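Local atomic coordinates of flavin reductase domain protein, FMN-binding (Shewanella baltica, PDB entry 3HMZ), a protein that binds flavin mononucleotide and probably acts as a flavin reductase-like oxidoreductase with NAD or NADP as acceptor. Residues F125-I138 against F150-V163. Numbering follows the deposited sequence.
Sequences FVAGCSAWLACKLI and FIAEVIGAWADTQV. With EDO (1,2-ethanediol), chain E.
The ring of F125 turns its edge to the face of W158, offset, with planes at 82° and CE2 of F125 3.6 Å from CZ3 of W158. In W158, CG stands anti to its own carbonyl carbon, beside the backbone N (chi1 -51°), which lays the indole back over G156 and brings the edge of its six-membered ring up to A134, CZ3 to CB 3.8 Å. The backbones of W132 and W158 form an antiparallel hydrogen-bonded pair, W132 N to W158 O and W158 N to W132 O both 2.9 Å. A classic beta bulge follows, I155 and G156 together facing A134: G156 O accepts from A134 N, and I155 N gives a 2.8 Å bond to A134 O. These are two neighbouring antiparallel strands of the FMN-binding split-barrel fold, as in flavin reductases. On the other sheet face, the CB atoms of A131 and A159 pack together, as do those of C135 and A152. At the far end L137 CD1 meets the edge of the F150 ring, 3.7 Å from CD2; the side chain of F150 is about 8 Å from the bound FMN. Farther out, F116 packs against both F125 and W132, whose NE1 donates to V126 O in the indole plane.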
ATOM      1  N   PHE A 125      12.303 -17.363   5.271  1.00 16.70           N
ATOM      2  CA  PHE A 125      12.583 -15.967   4.974  1.00 15.90           C
ATOM      3  C   PHE A 125      13.357 -15.925   3.635  1.00 15.47           C
ATOM      4  O   PHE A 125      14.230 -16.786   3.391  1.00 16.83           O
ATOM      5  CB  PHE A 125      13.444 -15.349   6.061  1.00 16.88           C
ATOM      6  CG  PHE A 125      12.746 -15.199   7.387  1.00 16.53           C
ATOM      7  CD1 PHE A 125      12.550 -16.280   8.224  1.00 19.66           C
ATOM      8  CD2 PHE A 125      12.293 -13.964   7.794  1.00 16.51           C
ATOM      9  CE1 PHE A 125      11.909 -16.110   9.453  1.00 20.52           C
ATOM     10  CE2 PHE A 125      11.697 -13.786   9.018  1.00 16.98           C
ATOM     11  CZ  PHE A 125      11.491 -14.889   9.861  1.00 19.25           C
ATOM     12  N   VAL A 126      13.084 -14.925   2.801  1.00 14.84           N
ATOM     13  CA  VAL A 126      13.723 -14.816   1.493  1.00 15.64           C
ATOM     14  C   VAL A 126      15.023 -14.022   1.586  1.00 15.33           C
ATOM     15  O   VAL A 126      15.030 -12.861   1.974  1.00 15.18           O
ATOM     16  CB  VAL A 126      12.768 -14.247   0.430  1.00 14.31           C
ATOM     17  CG1 VAL A 126      13.471 -14.115  -0.921  1.00 16.42           C
ATOM     18  CG2 VAL A 126      11.445 -15.090   0.340  1.00 16.57           C
ATOM     19  N   ALA A 127      16.128 -14.657   1.230  1.00 16.06           N
ATOM     20  CA  ALA A 127      17.429 -13.990   1.174  1.00 15.01           C
ATOM     21  C   ALA A 127      17.439 -12.866   0.142  1.00 15.23           C
ATOM     22  O   ALA A 127      16.807 -12.988  -0.908  1.00 16.90           O
ATOM     23  CB  ALA A 127      18.564 -14.997   0.817  1.00 16.62           C
ATOM     24  N   GLY A 128      18.105 -11.768   0.477  1.00 15.45           N
ATOM     25  CA  GLY A 128      18.301 -10.650  -0.424  1.00 16.33           C
ATOM     26  C   GLY A 128      17.308  -9.517  -0.273  1.00 16.00           C
ATOM     27  O   GLY A 128      17.495  -8.445  -0.856  1.00 17.54           O
ATOM     28  N   CYS A 129      16.217  -9.739   0.474  1.00 15.94           N
ATOM     29  CA  CYS A 129      15.222  -8.688   0.680  1.00 15.20           C
ATOM     30  C   CYS A 129      15.821  -7.630   1.613  1.00 14.71           C
ATOM     31  O   CYS A 129      16.888  -7.838   2.220  1.00 15.95           O
ATOM     32  CB  CYS A 129      13.969  -9.272   1.309  1.00 14.86           C
ATOM     33  SG  CYS A 129      13.146 -10.457   0.206  1.00 16.88           S
ATOM     34  N   SER A 130      15.152  -6.488   1.682  1.00 14.53           N
ATOM     35  CA  SER A 130      15.584  -5.415   2.567  1.00 14.11           C
ATOM     36  C   SER A 130      15.017  -5.520   3.984  1.00 14.83           C
ATOM     37  O   SER A 130      15.589  -4.946   4.898  1.00 15.63           O
ATOM     38  CB  SER A 130      15.266  -4.054   1.972  1.00 16.14           C
ATOM     39  OG  SER A 130      13.891  -3.935   1.754  1.00 17.42           O
ATOM     40  N   ALA A 131      13.869  -6.177   4.133  1.00 14.03           N
ATOM     41  CA  ALA A 131      13.185  -6.226   5.417  1.00 14.29           C
ATOM     42  C   ALA A 131      12.253  -7.408   5.451  1.00 13.39           C
ATOM     43  O   ALA A 131      11.772  -7.855   4.393  1.00 14.21           O
ATOM     44  CB  ALA A 131      12.375  -4.904   5.619  1.00 14.98           C
ATOM     45  N   TRP A 132      12.012  -7.915   6.670  1.00 14.36           N
ATOM     46  CA  TRP A 132      11.180  -9.078   6.911  1.00 15.20           C
ATOM     47  C   TRP A 132      10.327  -8.853   8.155  1.00 15.67           C
ATOM     48  O   TRP A 132      10.820  -8.309   9.148  1.00 16.00           O
ATOM     49  CB  TRP A 132      12.026 -10.318   7.155  1.00 15.73           C
ATOM     50  CG  TRP A 132      13.055 -10.631   6.102  1.00 15.02           C
ATOM     51  CD1 TRP A 132      12.933 -11.537   5.092  1.00 15.32           C
ATOM     52  CD2 TRP A 132      14.368 -10.071   5.988  1.00 15.05           C
ATOM     53  NE1 TRP A 132      14.074 -11.550   4.323  1.00 15.23           N
ATOM     54  CE2 TRP A 132      14.967 -10.651   4.848  1.00 14.87           C
ATOM     55  CE3 TRP A 132      15.071  -9.107   6.698  1.00 15.44           C
ATOM     56  CZ2 TRP A 132      16.240 -10.325   4.452  1.00 16.49           C
ATOM     57  CZ3 TRP A 132      16.325  -8.785   6.316  1.00 16.25           C
ATOM     58  CH2 TRP A 132      16.904  -9.392   5.193  1.00 17.07           C
ATOM     59  N   LEU A 133       9.070  -9.291   8.085  1.00 15.69           N
ATOM     60  CA  LEU A 133       8.121  -9.208   9.166  1.00 16.34           C
ATOM     61  C   LEU A 133       7.509 -10.603   9.380  1.00 15.40           C
ATOM     62  O   LEU A 133       6.858 -11.141   8.466  1.00 15.47           O
ATOM     63  CB  LEU A 133       7.029  -8.189   8.846  1.00 16.24           C
ATOM     64  CG  LEU A 133       7.463  -6.733   8.559  1.00 16.11           C
ATOM     65  CD1 LEU A 133       7.857  -6.473   7.100  1.00 18.28           C
ATOM     66  CD2 LEU A 133       6.334  -5.746   8.964  1.00 18.10           C
ATOM     67  N   ALA A 134       7.732 -11.188  10.562  1.00 15.94           N
ATOM     68  CA  ALA A 134       7.125 -12.479  10.947  1.00 16.07           C
ATOM     69  C   ALA A 134       5.693 -12.192  11.427  1.00 16.51           C
ATOM     70  O   ALA A 134       5.491 -11.321  12.269  1.00 18.33           O
ATOM     71  CB  ALA A 134       7.924 -13.128  12.007  1.00 17.49           C
ATOM     72  N   CYS A 135       4.733 -12.935  10.877  1.00 16.66           N
ATOM     73  CA  CYS A 135       3.313 -12.662  11.071  1.00 17.39           C
ATOM     74  C   CYS A 135       2.550 -13.878  11.573  1.00 18.29           C
ATOM     75  O   CYS A 135       2.758 -14.997  11.124  1.00 18.97           O
ATOM     76  CB  CYS A 135       2.684 -12.231   9.753  1.00 17.76           C
ATOM     77  SG  CYS A 135       3.380 -10.724   9.046  1.00 18.49           S
ATOM     78  N   LYS A 136       1.652 -13.606  12.516  1.00 19.04           N
ATOM     79  CA  LYS A 136       0.762 -14.602  13.096  1.00 19.58           C
ATOM     80  C   LYS A 136      -0.651 -14.211  12.665  1.00 19.36           C
ATOM     81  O   LYS A 136      -1.142 -13.145  13.034  1.00 19.90           O
ATOM     82  CB  LYS A 136       0.853 -14.628  14.609  1.00 22.13           C
ATOM     83  CG  LYS A 136      -0.052 -15.696  15.292  1.00 25.14           C
ATOM     84  CD  LYS A 136       0.053 -15.561  16.780  1.00 28.77           C
ATOM     85  CE  LYS A 136      -0.787 -16.647  17.451  1.00 31.69           C
ATOM     86  NZ  LYS A 136      -0.800 -16.464  18.940  1.00 34.52           N
ATOM     87  N   LEU A 137      -1.290 -15.089  11.916  1.00 19.10           N
ATOM     88  CA  LEU A 137      -2.655 -14.884  11.470  1.00 19.63           C
ATOM     89  C   LEU A 137      -3.635 -14.696  12.636  1.00 19.18           C
ATOM     90  O   LEU A 137      -3.566 -15.409  13.627  1.00 21.48           O
ATOM     91  CB  LEU A 137      -3.139 -16.073  10.618  1.00 21.15           C
ATOM     92  CG  LEU A 137      -4.533 -16.008   9.967  1.00 21.54           C
ATOM     93  CD1 LEU A 137      -4.613 -14.864   8.926  1.00 21.60           C
ATOM     94  CD2 LEU A 137      -4.930 -17.366   9.370  1.00 23.17           C
ATOM     95  N   ILE A 138      -4.513 -13.722  12.496  1.00 19.89           N
ATOM     96  CA  ILE A 138      -5.673 -13.532  13.392  1.00 21.31           C
ATOM     97  C   ILE A 138      -6.858 -14.043  12.562  1.00 22.50           C
ATOM     98  O   ILE A 138      -7.338 -13.330  11.682  1.00 22.31           O
ATOM     99  CB  ILE A 138      -5.880 -12.081  13.791  1.00 22.76           C
ATOM    100  CG1 ILE A 138      -4.661 -11.551  14.517  1.00 23.14           C
ATOM    101  CG2 ILE A 138      -7.197 -11.976  14.688  1.00 23.22           C
ATOM    102  CD1 ILE A 138      -4.719 -10.084  14.799  1.00 23.50           C
ATOM    103  N   PHE A 150      -6.851 -11.116   4.772  1.00 19.10           N
ATOM    104  CA  PHE A 150      -6.212 -11.736   5.901  1.00 19.01           C
ATOM    105  C   PHE A 150      -5.571 -10.678   6.771  1.00 18.00           C
ATOM    106  O   PHE A 150      -4.986  -9.743   6.246  1.00 19.40           O
ATOM    107  CB  PHE A 150      -5.162 -12.745   5.402  1.00 19.05           C
ATOM    108  CG  PHE A 150      -5.767 -13.944   4.727  1.00 19.02           C
ATOM    109  CD1 PHE A 150      -6.290 -13.875   3.472  1.00 19.46           C
ATOM    110  CD2 PHE A 150      -5.793 -15.170   5.393  1.00 20.49           C
ATOM    111  CE1 PHE A 150      -6.902 -14.962   2.872  1.00 21.38           C
ATOM    112  CE2 PHE A 150      -6.366 -16.292   4.789  1.00 19.64           C
ATOM    113  CZ  PHE A 150      -6.933 -16.191   3.545  1.00 20.28           C
ATOM    114  N   ILE A 151      -5.735 -10.800   8.078  1.00 18.21           N
ATOM    115  CA  ILE A 151      -5.185  -9.913   9.103  1.00 17.62           C
ATOM    116  C   ILE A 151      -4.190 -10.682   9.930  1.00 18.96           C
ATOM    117  O   ILE A 151      -4.474 -11.819  10.352  1.00 19.92           O
ATOM    118  CB  ILE A 151      -6.325  -9.343  10.008  1.00 18.09           C
ATOM    119  CG1 ILE A 151      -7.184  -8.378   9.180  1.00 19.41           C
ATOM    120  CG2 ILE A 151      -5.745  -8.631  11.242  1.00 18.75           C
ATOM    121  CD1 ILE A 151      -8.466  -7.960   9.877  1.00 20.52           C
ATOM    122  N   ALA A 152      -3.047 -10.054  10.204  1.00 17.88           N
ATOM    123  CA  ALA A 152      -2.056 -10.685  11.058  1.00 16.49           C
ATOM    124  C   ALA A 152      -1.396  -9.741  12.029  1.00 17.76           C
ATOM    125  O   ALA A 152      -1.259  -8.555  11.737  1.00 18.54           O
ATOM    126  CB  ALA A 152      -0.938 -11.373  10.203  1.00 19.03           C
ATOM    127  N   GLU A 153      -0.968 -10.297  13.163  1.00 18.59           N
ATOM    128  CA  GLU A 153      -0.130  -9.554  14.082  0.50 19.26           C
ATOM    129  C   GLU A 153       1.326  -9.764  13.642  1.00 18.87           C
ATOM    130  O   GLU A 153       1.732 -10.871  13.289  1.00 19.62           O
ATOM    131  CB  GLU A 153      -0.345 -10.000  15.529  0.50 21.07           C
ATOM    132  CG  GLU A 153       0.705  -9.561  16.526  0.50 22.24           C
ATOM    133  CD  GLU A 153       0.153  -9.525  17.966  0.50 23.03           C
ATOM    134  OE1 GLU A 153      -0.905 -10.184  18.236  0.50 27.52           O
ATOM    135  OE2 GLU A 153       0.735  -8.784  18.781  0.50 20.10           O
ATOM    136  N   VAL A 154       2.097  -8.691  13.660  1.00 16.91           N
ATOM    137  CA  VAL A 154       3.539  -8.767  13.341  1.00 16.73           C
ATOM    138  C   VAL A 154       4.207  -9.043  14.695  1.00 18.28           C
ATOM    139  O   VAL A 154       4.065  -8.252  15.663  1.00 19.37           O
ATOM    140  CB  VAL A 154       4.042  -7.477  12.717  1.00 16.51           C
ATOM    141  CG1 VAL A 154       5.566  -7.511  12.612  1.00 17.85           C
ATOM    142  CG2 VAL A 154       3.362  -7.263  11.351  1.00 18.45           C
ATOM    143  N   ILE A 155       4.879 -10.186  14.784  1.00 18.68           N
ATOM    144  CA  ILE A 155       5.543 -10.641  16.006  1.00 19.53           C
ATOM    145  C   ILE A 155       7.049 -10.486  16.028  1.00 18.22           C
ATOM    146  O   ILE A 155       7.686 -10.747  17.049  1.00 21.16           O
ATOM    147  CB  ILE A 155       5.125 -12.123  16.348  1.00 21.74           C
ATOM    148  CG1 ILE A 155       5.599 -13.112  15.278  1.00 22.85           C
ATOM    149  CG2 ILE A 155       3.571 -12.185  16.522  1.00 22.47           C
ATOM    150  CD1 ILE A 155       5.314 -14.613  15.613  1.00 24.61           C
ATOM    151  N   GLY A 156       7.631 -10.109  14.888  1.00 17.61           N
ATOM    152  CA  GLY A 156       9.041  -9.878  14.794  1.00 17.64           C
ATOM    153  C   GLY A 156       9.322  -9.135  13.504  1.00 15.46           C
ATOM    154  O   GLY A 156       8.570  -9.306  12.529  1.00 17.70           O
ATOM    155  N   ALA A 157      10.361  -8.291  13.514  1.00 15.80           N
ATOM    156  CA  ALA A 157      10.726  -7.508  12.340  1.00 15.67           C
ATOM    157  C   ALA A 157      12.218  -7.310  12.303  1.00 14.67           C
ATOM    158  O   ALA A 157      12.859  -7.140  13.362  1.00 15.82           O
ATOM    159  CB  ALA A 157       9.975  -6.185  12.345  1.00 16.87           C
ATOM    160  N   TRP A 158      12.790  -7.342  11.090  1.00 15.03           N
ATOM    161  CA  TRP A 158      14.235  -7.215  10.878  1.00 15.20           C
ATOM    162  C   TRP A 158      14.464  -6.520   9.551  1.00 14.44           C
ATOM    163  O   TRP A 158      13.604  -6.541   8.680  1.00 16.48           O
ATOM    164  CB  TRP A 158      14.926  -8.606  10.838  1.00 15.59           C
ATOM    165  CG  TRP A 158      14.597  -9.483  11.998  1.00 16.00           C
ATOM    166  CD1 TRP A 158      15.315  -9.613  13.153  1.00 17.74           C
ATOM    167  CD2 TRP A 158      13.431 -10.297  12.164  1.00 15.79           C
ATOM    168  NE1 TRP A 158      14.719 -10.499  14.001  1.00 17.93           N
ATOM    169  CE2 TRP A 158      13.559 -10.951  13.424  1.00 17.13           C
ATOM    170  CE3 TRP A 158      12.326 -10.587  11.367  1.00 16.01           C
ATOM    171  CZ2 TRP A 158      12.591 -11.853  13.896  1.00 17.36           C
ATOM    172  CZ3 TRP A 158      11.378 -11.509  11.832  1.00 16.10           C
ATOM    173  CH2 TRP A 158      11.518 -12.120  13.098  1.00 16.48           C
ATOM    174  N   ALA A 159      15.626  -5.919   9.385  1.00 14.47           N
ATOM    175  CA  ALA A 159      15.980  -5.292   8.136  1.00 14.95           C
ATOM    176  C   ALA A 159      17.467  -5.188   7.920  1.00 15.14           C
ATOM    177  O   ALA A 159      18.256  -5.178   8.876  1.00 16.29           O
ATOM    178  CB  ALA A 159      15.308  -3.871   8.043  1.00 15.19           C
ATOM    179  N   ASP A 160      17.822  -5.066   6.646  1.00 15.63           N
ATOM    180  CA  ASP A 160      19.199  -4.805   6.207  1.00 16.32           C
ATOM    181  C   ASP A 160      19.540  -3.379   6.618  1.00 14.88           C
ATOM    182  O   ASP A 160      18.957  -2.424   6.085  1.00 15.88           O
ATOM    183  CB  ASP A 160      19.243  -5.014   4.688  1.00 17.60           C
ATOM    184  CG  ASP A 160      20.528  -4.662   4.059  1.00 19.99           C
ATOM    185  OD1 ASP A 160      21.421  -4.070   4.686  1.00 19.80           O
ATOM    186  OD2 ASP A 160      20.612  -4.997   2.852  1.00 25.47           O
ATOM    187  N   THR A 161      20.538  -3.240   7.489  1.00 16.46           N
ATOM    188  CA  THR A 161      20.881  -1.938   8.021  1.00 17.50           C
ATOM    189  C   THR A 161      21.444  -0.960   7.009  1.00 17.64           C
ATOM    190  O   THR A 161      21.502   0.223   7.301  1.00 20.23           O
ATOM    191  CB  THR A 161      21.862  -2.039   9.189  1.00 18.32           C
ATOM    192  OG1 THR A 161      23.070  -2.679   8.762  1.00 19.67           O
ATOM    193  CG2 THR A 161      21.225  -2.821  10.386  1.00 19.69           C
ATOM    194  N   GLN A 162      21.904  -1.436   5.858  1.00 19.45           N
ATOM    195  CA  GLN A 162      22.322  -0.485   4.812  1.00 20.79           C
ATOM    196  C   GLN A 162      21.134   0.287   4.209  1.00 21.13           C
ATOM    197  O   GLN A 162      21.324   1.419   3.714  1.00 22.97           O
ATOM    198  CB  GLN A 162      23.036  -1.192   3.689  1.00 22.99           C
ATOM    199  CG  GLN A 162      23.732  -0.203   2.763  1.00 26.09           C
ATOM    200  CD  GLN A 162      24.619  -0.863   1.756  1.00 28.33           C
ATOM    201  OE1 GLN A 162      24.312  -1.940   1.239  1.00 28.11           O
ATOM    202  NE2 GLN A 162      25.759  -0.181   1.439  1.00 30.66           N
ATOM    203  N   VAL A 163      19.934  -0.305   4.273  1.00 17.53           N
ATOM    204  CA  VAL A 163      18.798   0.385   3.653  0.50 17.22           C
ATOM    205  C   VAL A 163      17.728   0.818   4.648  1.00 16.64           C
ATOM    206  O   VAL A 163      17.041   1.760   4.372  1.00 17.01           O
ATOM    207  CB  VAL A 163      18.270  -0.409   2.469  0.50 16.23           C
ATOM    208  CG1 VAL A 163      17.652  -1.682   2.955  0.50 14.80           C
ATOM    209  CG2 VAL A 163      17.307   0.403   1.640  0.50 16.60           C
TER
HETATM  210  C1  EDO E 200      20.640 -12.731   4.859  1.00 41.42           C
HETATM  211  O1  EDO E 200      20.318 -13.805   5.761  1.00 44.76           O
HETATM  212  C2  EDO E 200      19.502 -12.583   3.872  1.00 38.99           C
HETATM  213  O2  EDO E 200      19.707 -11.603   2.864  1.00 32.96           O
HETATM  214  O   HOH W   1      18.909  -5.897   0.968  1.00 27.97           O
HETATM  215  O   HOH W   2      -7.595 -12.816   8.980  1.00 20.97           O